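Long-range contacts in alcohol dehydrogenase, zinc-containing (Thermotoga maritima, PDB 1VJ0), which probably oxidises or reduces alcohols and carbonyl compounds as a zinc-containing, medium-chain dehydrogenase that holds two zinc ions per subunit: residues K122-C127 / V326-H331; M175-G180 / K334-T339; H185-Y190 / F270-T275; S295-A300 / K322-S327. All coordinates share one frame; numbering follows the deposited sequence. Where two conformers were deposited one is given.

Interaction 1: K122-C127 / V326-H331. With ZN (zinc ion), chain E.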
loop_
_atom_site.group_PDB
_atom_site.type_symbol
_atom_site.label_atom_id
_atom_site.label_comp_id
_atom_site.label_asym_id
_atom_site.label_seq_id
_atom_site.Cartn_x
_atom_site.Cartn_y
_atom_site.Cartn_z
ATOM N N LYS A 122 -10.573 -10.248 1.939
ATOM C CA LYS A 122 -11.248 -8.976 2.289
ATOM C C LYS A 122 -11.684 -8.170 1.047
ATOM O O LYS A 122 -11.484 -6.963 0.968
ATOM C CB LYS A 122 -10.341 -8.147 3.235
ATOM C CG LYS A 122 -10.095 -8.869 4.548
ATOM C CD LYS A 122 -9.174 -8.044 5.477
ATOM C CE LYS A 122 -9.045 -8.666 6.866
ATOM N NZ LYS A 122 -8.121 -7.798 7.715
ATOM N N GLU A 123 -12.228 -8.903 0.065
ATOM C CA GLU A 123 -12.819 -8.372 -1.152
ATOM C C GLU A 123 -14.276 -8.828 -1.266
ATOM O O GLU A 123 -14.622 -9.586 -2.158
ATOM C CB GLU A 123 -12.030 -8.902 -2.358
ATOM C CG GLU A 123 -10.571 -8.493 -2.390
ATOM C CD GLU A 123 -9.678 -9.377 -3.265
ATOM O OE1 GLU A 123 -9.861 -10.614 -3.379
ATOM O OE2 GLU A 123 -8.722 -8.813 -3.819
ATOM N N PRO A 124 -15.146 -8.337 -0.391
ATOM C CA PRO A 124 -16.526 -8.799 -0.353
ATOM C C PRO A 124 -17.334 -8.548 -1.618
ATOM O O PRO A 124 -18.292 -9.291 -1.877
ATOM C CB PRO A 124 -17.146 -8.033 0.826
ATOM C CG PRO A 124 -16.102 -7.142 1.360
ATOM C CD PRO A 124 -14.877 -7.310 0.626
ATOM N N TYR A 125 -16.942 -7.551 -2.405
ATOM C CA TYR A 125 -17.592 -7.288 -3.712
ATOM C C TYR A 125 -17.423 -8.514 -4.604
ATOM O O TYR A 125 -18.185 -8.713 -5.580
ATOM C CB TYR A 125 -17.039 -5.976 -4.362
ATOM C CG TYR A 125 -15.564 -5.775 -4.208
ATOM C CD1 TYR A 125 -15.019 -5.151 -3.079
ATOM C CD2 TYR A 125 -14.689 -6.279 -5.150
ATOM C CE1 TYR A 125 -13.647 -5.055 -2.916
ATOM C CE2 TYR A 125 -13.326 -6.168 -5.006
ATOM C CZ TYR A 125 -12.814 -5.585 -3.880
ATOM O OH TYR A 125 -11.439 -5.538 -3.801
ATOM N N LEU A 126 -16.421 -9.359 -4.315
ATOM C CA LEU A 126 -16.205 -10.600 -5.107
ATOM C C LEU A 126 -16.874 -11.891 -4.555
ATOM O O LEU A 126 -16.689 -12.985 -5.091
ATOM C CB LEU A 126 -14.712 -10.866 -5.358
ATOM C CG LEU A 126 -13.921 -9.726 -5.992
ATOM C CD1 LEU A 126 -12.439 -10.012 -6.136
ATOM C CD2 LEU A 126 -14.545 -9.352 -7.289
ATOM N N CYS A 127 -17.670 -11.755 -3.519
ATOM C CA CYS A 127 -18.314 -12.899 -2.887
ATOM C C CYS A 127 -19.190 -13.595 -3.946
ATOM O O CYS A 127 -19.967 -12.953 -4.627
ATOM C CB CYS A 127 -19.165 -12.393 -1.747
ATOM S SG CYS A 127 -20.225 -13.661 -1.004
ATOM N N VAL A 326 -18.397 -3.894 -9.155
ATOM C CA VAL A 326 -19.337 -3.364 -8.165
ATOM C C VAL A 326 -18.620 -2.613 -7.005
ATOM O O VAL A 326 -17.741 -1.778 -7.277
ATOM C CB VAL A 326 -20.435 -4.427 -7.746
ATOM C CG1 VAL A 326 -21.148 -4.956 -9.013
ATOM C CG2 VAL A 326 -19.878 -5.535 -6.961
ATOM N N SER A 327 -19.068 -2.799 -5.778
ATOM C CA SER A 327 -18.540 -2.070 -4.645
ATOM C C SER A 327 -18.977 -2.799 -3.419
ATOM O O SER A 327 -19.852 -3.670 -3.479
ATOM C CB SER A 327 -19.116 -0.667 -4.628
ATOM O OG SER A 327 -20.518 -0.728 -4.714
ATOM N N ASP A 328 -18.374 -2.439 -2.295
ATOM C CA ASP A 328 -18.728 -3.004 -1.022
ATOM C C ASP A 328 -19.130 -1.918 -0.029
ATOM O O ASP A 328 -19.265 -0.757 -0.382
ATOM C CB ASP A 328 -17.601 -3.925 -0.505
ATOM C CG ASP A 328 -16.342 -3.196 -0.162
ATOM O OD1 ASP A 328 -16.349 -1.992 0.202
ATOM O OD2 ASP A 328 -15.266 -3.794 -0.187
ATOM N N THR A 329 -19.362 -2.315 1.221
ATOM C CA THR A 329 -19.801 -1.384 2.234
ATOM C C THR A 329 -18.790 -0.288 2.566
ATOM O O THR A 329 -19.204 0.778 2.880
ATOM C CB THR A 329 -20.178 -2.152 3.487
ATOM O OG1 THR A 329 -21.332 -2.955 3.194
ATOM C CG2 THR A 329 -20.582 -1.221 4.620
ATOM N N SER A 330 -17.485 -0.546 2.466
ATOM C CA SER A 330 -16.514 0.514 2.647
ATOM C C SER A 330 -16.659 1.564 1.539
ATOM O O SER A 330 -16.607 2.767 1.792
ATOM C CB SER A 330 -15.065 -0.016 2.743
ATOM O OG SER A 330 -14.568 -0.451 1.452
ATOM N N HIS A 331 -16.885 1.138 0.308
ATOM C CA HIS A 331 -17.064 2.083 -0.759
ATOM C C HIS A 331 -18.362 2.871 -0.597
ATOM O O HIS A 331 -18.409 4.083 -0.898
ATOM C CB HIS A 331 -17.071 1.378 -2.117
ATOM C CG HIS A 331 -15.864 0.553 -2.381
ATOM N ND1 HIS A 331 -15.946 -0.773 -2.762
ATOM C CD2 HIS A 331 -14.538 0.836 -2.276
ATOM C CE1 HIS A 331 -14.719 -1.257 -2.930
ATOM N NE2 HIS A 331 -13.844 -0.306 -2.634
HETATM ZN ZN ZN E . -18.744 -14.338 0.752
#
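The side chains of Y125 and D328 run alongside each other in the same direction. The carboxylate reaches the ring at its edge, with D328 OD2 3.2 Å from Y125 CD1, and the two planes stand 46° apart. Each side chain takes the crowded position between its backbone N and carbonyl carbon (chi1 40° for Y125, 67° for D328). P124 crosses the carboxylate obliquely, its CD near OD2, while V326 CG2 lies 3.9 Å from Y125 CB. Segment 326-331 opens helix 329-340, and D328 at the N-cap and H331 form a capping box at its start: H331 N donates to D328 OD1, met nearly along the C-O axis, and D328 N returns a bond of 3.0 Å to H331 ND1, in the imidazole plane. S330 OG adds a bond to the syn lone pair of OD1. OD2 turns to a salt bridge with K122 of a second subunit. An alanine at D328 would probably loosen this helix start and weaken the subunit interface, since the bonds to OD1, the ion pair and the contact with the tyrosine edge depend on the one carboxylate. Two residues past Y125, C127 SG binds its zinc at 2.4 Å, with C112, C115 and C118.

Interaction 2: M175-G180 / K334-T339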
loop_
_atom_site.group_PDB
_atom_site.type_symbol
_atom_site.label_atom_id
_atom_site.label_comp_id
_atom_site.label_asym_id
_atom_site.label_seq_id
_atom_site.Cartn_x
_atom_site.Cartn_y
_atom_site.Cartn_z
ATOM N N MET A 175 -29.379 7.455 -6.307
ATOM C CA MET A 175 -28.572 7.308 -7.532
ATOM C C MET A 175 -27.100 6.957 -7.241
ATOM O O MET A 175 -26.492 6.134 -7.927
ATOM C CB MET A 175 -28.683 8.588 -8.350
ATOM C CG MET A 175 -27.477 8.811 -9.219
ATOM S SD MET A 175 -27.590 10.339 -10.068
ATOM C CE MET A 175 -27.504 11.552 -8.767
ATOM N N ALA A 176 -26.545 7.555 -6.198
ATOM C CA ALA A 176 -25.140 7.425 -5.851
ATOM C C ALA A 176 -24.754 6.005 -5.491
ATOM O O ALA A 176 -23.590 5.605 -5.614
ATOM C CB ALA A 176 -24.836 8.296 -4.642
ATOM N N MET A 177 -25.736 5.264 -5.021
ATOM C CA MET A 177 -25.525 3.945 -4.435
ATOM C C MET A 177 -24.955 3.007 -5.471
ATOM O O MET A 177 -24.205 2.086 -5.139
ATOM C CB MET A 177 -26.864 3.351 -4.001
ATOM C CG MET A 177 -27.577 4.093 -2.936
ATOM S SD MET A 177 -26.699 3.822 -1.409
ATOM C CE MET A 177 -25.393 5.105 -1.472
ATOM N N CYS A 178 -25.361 3.205 -6.713
ATOM C CA CYS A 178 -24.897 2.326 -7.740
ATOM C C CYS A 178 -23.692 2.934 -8.461
ATOM O O CYS A 178 -22.527 2.576 -8.116
ATOM C CB CYS A 178 -26.018 2.052 -8.722
ATOM S SG CYS A 178 -25.417 1.005 -10.004
ATOM N N SER A 179 -23.968 3.856 -9.407
ATOM C CA SER A 179 -22.906 4.398 -10.233
ATOM C C SER A 179 -21.822 5.056 -9.368
ATOM O O SER A 179 -20.658 4.879 -9.601
ATOM C CB SER A 179 -23.504 5.416 -11.215
ATOM O OG SER A 179 -24.326 6.354 -10.512
ATOM N N GLY A 180 -22.213 5.768 -8.330
ATOM C CA GLY A 180 -21.255 6.454 -7.484
ATOM C C GLY A 180 -20.323 5.583 -6.677
ATOM O O GLY A 180 -19.121 5.881 -6.585
ATOM N N LYS A 334 -17.992 5.712 2.040
ATOM C CA LYS A 334 -17.169 6.810 1.535
ATOM C C LYS A 334 -17.846 7.567 0.399
ATOM O O LYS A 334 -17.669 8.780 0.225
ATOM C CB LYS A 334 -15.790 6.296 1.132
ATOM C CG LYS A 334 -15.073 5.611 2.258
ATOM C CD LYS A 334 -13.794 4.904 1.822
ATOM C CE LYS A 334 -13.235 4.087 3.000
ATOM N NZ LYS A 334 -12.114 3.096 2.659
ATOM N N THR A 335 -18.632 6.852 -0.390
ATOM C CA THR A 335 -19.423 7.487 -1.468
ATOM C C THR A 335 -20.502 8.397 -0.879
ATOM O O THR A 335 -20.712 9.512 -1.357
ATOM C CB THR A 335 -20.067 6.407 -2.340
ATOM O OG1 THR A 335 -19.027 5.669 -3.008
ATOM C CG2 THR A 335 -20.945 7.006 -3.433
ATOM N N VAL A 336 -21.203 7.921 0.142
ATOM C CA VAL A 336 -22.177 8.745 0.811
ATOM C C VAL A 336 -21.498 10.005 1.359
ATOM O O VAL A 336 -22.040 11.099 1.195
ATOM C CB VAL A 336 -22.911 7.948 1.928
ATOM C CG1 VAL A 336 -23.706 8.849 2.839
ATOM C CG2 VAL A 336 -23.772 6.866 1.317
ATOM N N SER A 337 -20.303 9.889 1.951
ATOM C CA SER A 337 -19.612 11.104 2.475
ATOM C C SER A 337 -19.276 12.115 1.367
ATOM O O SER A 337 -19.574 13.317 1.496
ATOM C CB SER A 337 -18.373 10.730 3.307
ATOM O OG SER A 337 -17.671 11.898 3.750
ATOM N N ILE A 338 -18.678 11.641 0.275
ATOM C CA ILE A 338 -18.352 12.548 -0.842
ATOM C C ILE A 338 -19.616 13.177 -1.419
ATOM O O ILE A 338 -19.689 14.388 -1.683
ATOM C CB ILE A 338 -17.562 11.809 -1.923
ATOM C CG1 ILE A 338 -16.157 11.469 -1.413
ATOM C CG2 ILE A 338 -17.412 12.654 -3.185
ATOM C CD1 ILE A 338 -15.459 10.362 -2.310
ATOM N N THR A 339 -20.619 12.337 -1.624
ATOM C CA THR A 339 -21.863 12.768 -2.217
ATOM C C THR A 339 -22.500 13.906 -1.378
ATOM O O THR A 339 -22.972 14.908 -1.915
ATOM C CB THR A 339 -22.793 11.571 -2.396
ATOM O OG1 THR A 339 -22.231 10.665 -3.355
ATOM C CG2 THR A 339 -24.127 12.010 -2.999
#
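T335 O is gripped twice from one residue: T339 N donates to it in the regular helical manner, and T339 OG1 adds a second bond of 2.8 Å, approaching from above the carbonyl plane. That bond fixes the T339 hydroxyl beside its backbone N (chi1 -66°) and sets OG1 3.7 Å from A176 CB. T335 has the same torsion but uses its branches differently. Its CG2, anti to the backbone N, lies 3.7 Å from A176 O and close to the carbonyl carbon of G180, while its hydroxyl is bonded to H331 O one turn back. Helix 170-188, which runs between the GroES-like catalytic and Rossmann-type coenzyme-binding domains of the medium-chain dehydrogenase fold, crosses helix 329-340 with 116° between their directions and 9.7 Å between the local axes. G180 brings the backbones near, its CA 6.4 Å from T335 CA; a CB on it would sit tight against the threonine methyl and clash with A176 O. M177 starts away from the partner helix, but bends at chi2 and chi3 bring its CE back to V336 CG2, at 3.7 Å. On this turn, widened to pi type at 176-180, C178 binds zinc with C55, H77 and E78.

Interaction 3: H185-Y190 / F270-T275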
loop_
_atom_site.group_PDB
_atom_site.type_symbol
_atom_site.label_atom_id
_atom_site.label_comp_id
_atom_site.label_asym_id
_atom_site.label_seq_id
_atom_site.Cartn_x
_atom_site.Cartn_y
_atom_site.Cartn_z
ATOM N N HIS A 185 -15.045 2.972 -5.937
ATOM C CA HIS A 185 -14.223 1.782 -5.936
ATOM C C HIS A 185 -13.037 1.994 -6.900
ATOM O O HIS A 185 -11.861 1.681 -6.614
ATOM C CB HIS A 185 -15.111 0.572 -6.355
ATOM C CG HIS A 185 -14.411 -0.753 -6.373
ATOM N ND1 HIS A 185 -15.082 -1.943 -6.599
ATOM C CD2 HIS A 185 -13.132 -1.093 -6.115
ATOM C CE1 HIS A 185 -14.221 -2.945 -6.547
ATOM N NE2 HIS A 185 -13.027 -2.459 -6.236
ATOM N N ALA A 186 -13.340 2.523 -8.068
ATOM C CA ALA A 186 -12.325 2.684 -9.090
ATOM C C ALA A 186 -11.194 3.574 -8.695
ATOM O O ALA A 186 -10.045 3.322 -9.049
ATOM C CB ALA A 186 -12.953 3.252 -10.325
ATOM N N PHE A 187 -11.534 4.665 -8.023
ATOM C CA PHE A 187 -10.564 5.623 -7.493
ATOM C C PHE A 187 -9.843 5.104 -6.273
ATOM O O PHE A 187 -8.626 5.345 -6.118
ATOM C CB PHE A 187 -11.261 6.952 -7.214
ATOM C CG PHE A 187 -11.492 7.775 -8.457
ATOM C CD1 PHE A 187 -12.628 7.599 -9.228
ATOM C CD2 PHE A 187 -10.567 8.767 -8.837
ATOM C CE1 PHE A 187 -12.827 8.354 -10.399
ATOM C CE2 PHE A 187 -10.759 9.536 -9.968
ATOM C CZ PHE A 187 -11.913 9.294 -10.788
ATOM N N ASP A 188 -10.545 4.337 -5.448
ATOM C CA ASP A 188 -9.983 3.790 -4.212
ATOM C C ASP A 188 -8.883 2.787 -4.520
ATOM O O ASP A 188 -8.025 2.559 -3.687
ATOM C CB ASP A 188 -11.078 3.082 -3.422
ATOM C CG ASP A 188 -10.717 2.834 -2.005
ATOM O OD1 ASP A 188 -10.411 3.802 -1.263
ATOM O OD2 ASP A 188 -10.773 1.676 -1.537
ATOM N N GLU A 189 -8.907 2.174 -5.702
ATOM C CA GLU A 189 -7.860 1.195 -6.059
ATOM C C GLU A 189 -6.500 1.850 -6.396
ATOM O O GLU A 189 -5.474 1.183 -6.384
ATOM C CB GLU A 189 -8.315 0.336 -7.242
ATOM C CG GLU A 189 -9.425 -0.623 -6.915
ATOM C CD GLU A 189 -9.025 -1.619 -5.830
ATOM O OE1 GLU A 189 -7.920 -2.208 -5.887
ATOM O OE2 GLU A 189 -9.786 -1.757 -4.874
ATOM N N TYR A 190 -6.496 3.137 -6.701
ATOM C CA TYR A 190 -5.254 3.881 -7.004
ATOM C C TYR A 190 -4.336 3.978 -5.760
ATOM O O TYR A 190 -4.778 4.452 -4.728
ATOM C CB TYR A 190 -5.622 5.297 -7.440
ATOM C CG TYR A 190 -4.454 6.095 -7.974
ATOM C CD1 TYR A 190 -3.795 5.690 -9.130
ATOM C CD2 TYR A 190 -4.079 7.283 -7.396
ATOM C CE1 TYR A 190 -2.749 6.429 -9.652
ATOM C CE2 TYR A 190 -3.026 8.049 -7.906
ATOM C CZ TYR A 190 -2.356 7.608 -9.012
ATOM O OH TYR A 190 -1.345 8.345 -9.542
ATOM N N PHE A 270 -3.952 8.660 -14.305
ATOM C CA PHE A 270 -5.070 7.825 -13.923
ATOM C C PHE A 270 -6.192 8.004 -14.945
ATOM O O PHE A 270 -6.573 9.108 -15.270
ATOM C CB PHE A 270 -5.546 8.145 -12.483
ATOM C CG PHE A 270 -6.779 7.340 -12.029
ATOM C CD1 PHE A 270 -8.080 7.754 -12.359
ATOM C CD2 PHE A 270 -6.630 6.127 -11.353
ATOM C CE1 PHE A 270 -9.206 6.967 -11.954
ATOM C CE2 PHE A 270 -7.740 5.381 -10.919
ATOM C CZ PHE A 270 -9.020 5.811 -11.236
ATOM N N ILE A 271 -6.654 6.894 -15.484
ATOM C CA ILE A 271 -7.797 6.878 -16.381
ATOM C C ILE A 271 -8.921 6.013 -15.834
ATOM O O ILE A 271 -8.673 4.918 -15.351
ATOM C CB ILE A 271 -7.365 6.394 -17.779
ATOM C CG1 ILE A 271 -6.190 7.260 -18.264
ATOM C CG2 ILE A 271 -8.514 6.485 -18.763
ATOM C CD1 ILE A 271 -5.743 6.969 -19.667
ATOM N N LEU A 272 -10.167 6.468 -16.032
ATOM C CA LEU A 272 -11.350 5.677 -15.720
ATOM C C LEU A 272 -12.094 5.372 -17.009
ATOM O O LEU A 272 -12.509 6.306 -17.721
ATOM C CB LEU A 272 -12.290 6.456 -14.795
ATOM C CG LEU A 272 -13.614 5.753 -14.490
ATOM C CD1 LEU A 272 -13.368 4.494 -13.658
ATOM C CD2 LEU A 272 -14.523 6.711 -13.801
ATOM N N GLU A 273 -12.237 4.081 -17.332
ATOM C CA GLU A 273 -13.105 3.666 -18.410
ATOM C C GLU A 273 -14.518 3.636 -17.826
ATOM O O GLU A 273 -14.784 2.820 -16.935
ATOM C CB GLU A 273 -12.732 2.273 -18.978
ATOM C CG GLU A 273 -13.538 1.917 -20.228
ATOM C CD GLU A 273 -14.908 1.323 -19.872
ATOM O OE1 GLU A 273 -14.924 0.391 -19.002
ATOM O OE2 GLU A 273 -15.928 1.753 -20.440
ATOM N N ALA A 274 -15.402 4.486 -18.354
ATOM C CA ALA A 274 -16.783 4.570 -17.909
ATOM C C ALA A 274 -17.710 4.668 -19.123
ATOM O O ALA A 274 -18.782 5.329 -19.097
ATOM C CB ALA A 274 -16.937 5.751 -16.987
ATOM N N THR A 275 -17.312 4.014 -20.217
ATOM C CA THR A 275 -18.110 4.078 -21.459
ATOM C C THR A 275 -19.028 2.904 -21.637
ATOM O O THR A 275 -20.027 3.024 -22.332
ATOM C CB THR A 275 -17.219 4.142 -22.757
ATOM O OG1 THR A 275 -16.479 2.932 -22.906
ATOM C CG2 THR A 275 -16.143 5.221 -22.692
#
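This is an aromatic cluster with an aliphatic flank, packed where the C-terminal end of helix 170-188 rests on strand 268-273, a central strand of the six-stranded parallel sheet of the Rossmann-type domain. F270 is its hub. With CG anti to the backbone N (chi1 177°), the ring stands off the strand toward the helix and is met by three residues in different ways. F187 places one ring face over F270 CE1, F187 CE2 being the closest atom at 3.6 Å; with the planes 34° apart, the two rings cross obliquely. Y190 makes an offset edge-to-face pair, the edge of F270 turned to the tyrosine face, with centroids 5.5 Å apart and planes at 78°; its OH bonds to K197. Between these, the tip of F270 points at the backbone: A186 O lies in the ring plane, 3.5 Å from F270 CZ. Two residues along the strand, L272 divides its branches, CD1 resting on A186 CB at 3.6 Å and CD2 reaching F187 CE1. F194 extends the cluster beyond both Y190 and F270. An alanine at F270 would probably loosen the seat of the helix end on the sheet, because it removes the ring that F187, Y190 and A186 O share. No hydrogen bond crosses between the segments, so cohesion rests on ring and methyl contacts, with perhaps a small electrostatic gain where the carbonyl faces the ring edge.

Interaction 4: S295-A300 / K322-S327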
loop_
_atom_site.group_PDB
_atom_site.type_symbol
_atom_site.label_atom_id
_atom_site.label_comp_id
_atom_site.label_asym_id
_atom_site.label_seq_id
_atom_site.Cartn_x
_atom_site.Cartn_y
_atom_site.Cartn_z
ATOM N N SER A 295 -8.256 2.215 -14.387
ATOM C CA SER A 295 -9.356 1.507 -13.774
ATOM C C SER A 295 -10.416 1.346 -14.825
ATOM O O SER A 295 -10.890 2.331 -15.383
ATOM C CB SER A 295 -9.990 2.260 -12.590
ATOM O OG SER A 295 -9.183 2.102 -11.419
ATOM N N VAL A 296 -10.805 0.100 -15.057
ATOM C CA VAL A 296 -11.793 -0.237 -16.051
ATOM C C VAL A 296 -13.071 -0.668 -15.342
ATOM O O VAL A 296 -13.149 -1.751 -14.766
ATOM C CB VAL A 296 -11.268 -1.317 -17.008
ATOM C CG1 VAL A 296 -12.270 -1.582 -18.056
ATOM C CG2 VAL A 296 -9.953 -0.873 -17.614
ATOM N N ALA A 297 -14.090 0.178 -15.420
ATOM C CA ALA A 297 -15.320 -0.008 -14.616
ATOM C C ALA A 297 -16.617 0.056 -15.417
ATOM O O ALA A 297 -17.643 -0.258 -14.874
ATOM C CB ALA A 297 -15.369 0.977 -13.489
ATOM N N GLY A 298 -16.589 0.430 -16.698
ATOM C CA GLY A 298 -17.866 0.696 -17.412
ATOM C C GLY A 298 -18.384 -0.508 -18.172
ATOM O O GLY A 298 -19.582 -0.720 -18.266
ATOM N N VAL A 299 -17.475 -1.274 -18.774
ATOM C CA VAL A 299 -17.870 -2.469 -19.530
ATOM C C VAL A 299 -18.648 -3.410 -18.614
ATOM O O VAL A 299 -18.146 -3.863 -17.561
ATOM C CB VAL A 299 -16.690 -3.183 -20.132
ATOM C CG1 VAL A 299 -17.146 -4.400 -20.863
ATOM C CG2 VAL A 299 -15.881 -2.231 -21.056
ATOM N N ALA A 300 -19.864 -3.695 -19.021
ATOM C CA ALA A 300 -20.842 -4.381 -18.179
ATOM C C ALA A 300 -21.445 -5.671 -18.772
ATOM O O ALA A 300 -22.257 -6.331 -18.129
ATOM C CB ALA A 300 -21.939 -3.434 -17.803
ATOM N N LYS A 322 -6.684 -2.212 -14.095
ATOM C CA LYS A 322 -7.364 -2.798 -12.946
ATOM C C LYS A 322 -8.849 -2.842 -13.232
ATOM O O LYS A 322 -9.451 -1.796 -13.354
ATOM C CB LYS A 322 -7.112 -1.911 -11.720
ATOM C CG LYS A 322 -7.847 -2.277 -10.449
ATOM C CD LYS A 322 -7.237 -3.510 -9.820
ATOM C CE LYS A 322 -8.238 -4.311 -9.036
ATOM N NZ LYS A 322 -7.751 -5.715 -8.736
ATOM N N GLY A 323 -9.451 -4.037 -13.340
ATOM C CA GLY A 323 -10.886 -4.101 -13.534
ATOM C C GLY A 323 -11.600 -3.852 -12.213
ATOM O O GLY A 323 -11.107 -4.258 -11.146
ATOM N N ILE A 324 -12.779 -3.229 -12.286
ATOM C CA ILE A 324 -13.559 -2.836 -11.116
ATOM C C ILE A 324 -14.943 -3.515 -11.136
ATOM O O ILE A 324 -15.748 -3.296 -12.066
ATOM C CB ILE A 324 -13.718 -1.277 -11.043
ATOM C CG1 ILE A 324 -12.372 -0.592 -11.137
ATOM C CG2 ILE A 324 -14.520 -0.880 -9.795
ATOM C CD1 ILE A 324 -11.418 -0.892 -10.031
ATOM N N TRP A 325 -15.182 -4.381 -10.156
ATOM C CA TRP A 325 -16.441 -5.066 -10.025
ATOM C C TRP A 325 -17.238 -4.470 -8.841
ATOM O O TRP A 325 -16.818 -4.603 -7.687
ATOM C CB TRP A 325 -16.241 -6.573 -9.808
ATOM C CG TRP A 325 -17.556 -7.278 -9.782
ATOM C CD1 TRP A 325 -18.130 -7.966 -8.744
ATOM C CD2 TRP A 325 -18.460 -7.336 -10.850
ATOM N NE1 TRP A 325 -19.355 -8.449 -9.123
ATOM C CE2 TRP A 325 -19.581 -8.079 -10.420
ATOM C CE3 TRP A 325 -18.430 -6.849 -12.173
ATOM C CZ2 TRP A 325 -20.681 -8.320 -11.237
ATOM C CZ3 TRP A 325 -19.543 -7.061 -12.984
ATOM C CH2 TRP A 325 -20.649 -7.813 -12.510
ATOM N N VAL A 326 -18.397 -3.894 -9.155
ATOM C CA VAL A 326 -19.337 -3.364 -8.165
ATOM C C VAL A 326 -18.620 -2.613 -7.005
ATOM O O VAL A 326 -17.741 -1.778 -7.277
ATOM C CB VAL A 326 -20.435 -4.427 -7.746
ATOM C CG1 VAL A 326 -21.148 -4.956 -9.013
ATOM C CG2 VAL A 326 -19.878 -5.535 -6.961
ATOM N N SER A 327 -19.068 -2.799 -5.778
ATOM C CA SER A 327 -18.540 -2.070 -4.645
ATOM C C SER A 327 -18.977 -2.799 -3.419
ATOM O O SER A 327 -19.852 -3.670 -3.479
ATOM C CB SER A 327 -19.116 -0.667 -4.628
ATOM O OG SER A 327 -20.518 -0.728 -4.714
HETATM O O HOH W 1 -17.997 -2.295 -13.033
#
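Two neighbouring parallel strands of the Rossmann-type sheet, 292-296 and 320-323, end together here, the second being the outermost on this side within the chain. S295 pairs with K322 and V296 with G323, and V296 bonds across through both its backbone polar atoms. Its N-H donates to K322 O at 2.9 Å, almost straight at 170°, while V296 O accepts from I324 N at the same length but a more bent 147°. Both donors stand above the plane of the carbonyl they meet. CA-H groups add to the pairing, S295 CA lying 3.3 Å from K322 O. Beyond the strand ends I324 takes over the contact. Its CG1 lies beside the backbone N (chi1 -53°), which, with chi2 also bent, turns the chain toward 295-297: CB meets A297 CB at 3.7 Å, CG1 comes to S295 CB, and CD1 reaches to 4.0 Å from S295 OG. That hydroxyl is held by A186 O of helix 170-188. K322 carries its amino group away, to N318 and T320 of a third subunit, where an antiparallel pairing continues the sheet across the interface. Past the last direct bond the two segments are still bridged, by one water that donates to A297 O at 2.8 Å and to I324 O at 2.6 Å.

From the N terminus, the chain first passes 122-127, in the lobe of the four-cysteine zinc, whose partner 326-331 comes some two hundred residues later; interaction 1 closes that long loop. Interaction 2 opens inside it on helix 170-188 but closes beyond it, on helix 329-340, so these two cross. Interaction 3 is nested within both and seats the end of helix 170-188 on the parallel sheet. Interaction 4 follows it in series, also inside the loop of interaction 2, pairing the last two strands of that sheet, and ends on a segment overlapping that of interaction 1, sharing V326 and S327. H185 joins three of them: its ND1 bonds V326 O and its ring stacks on H331.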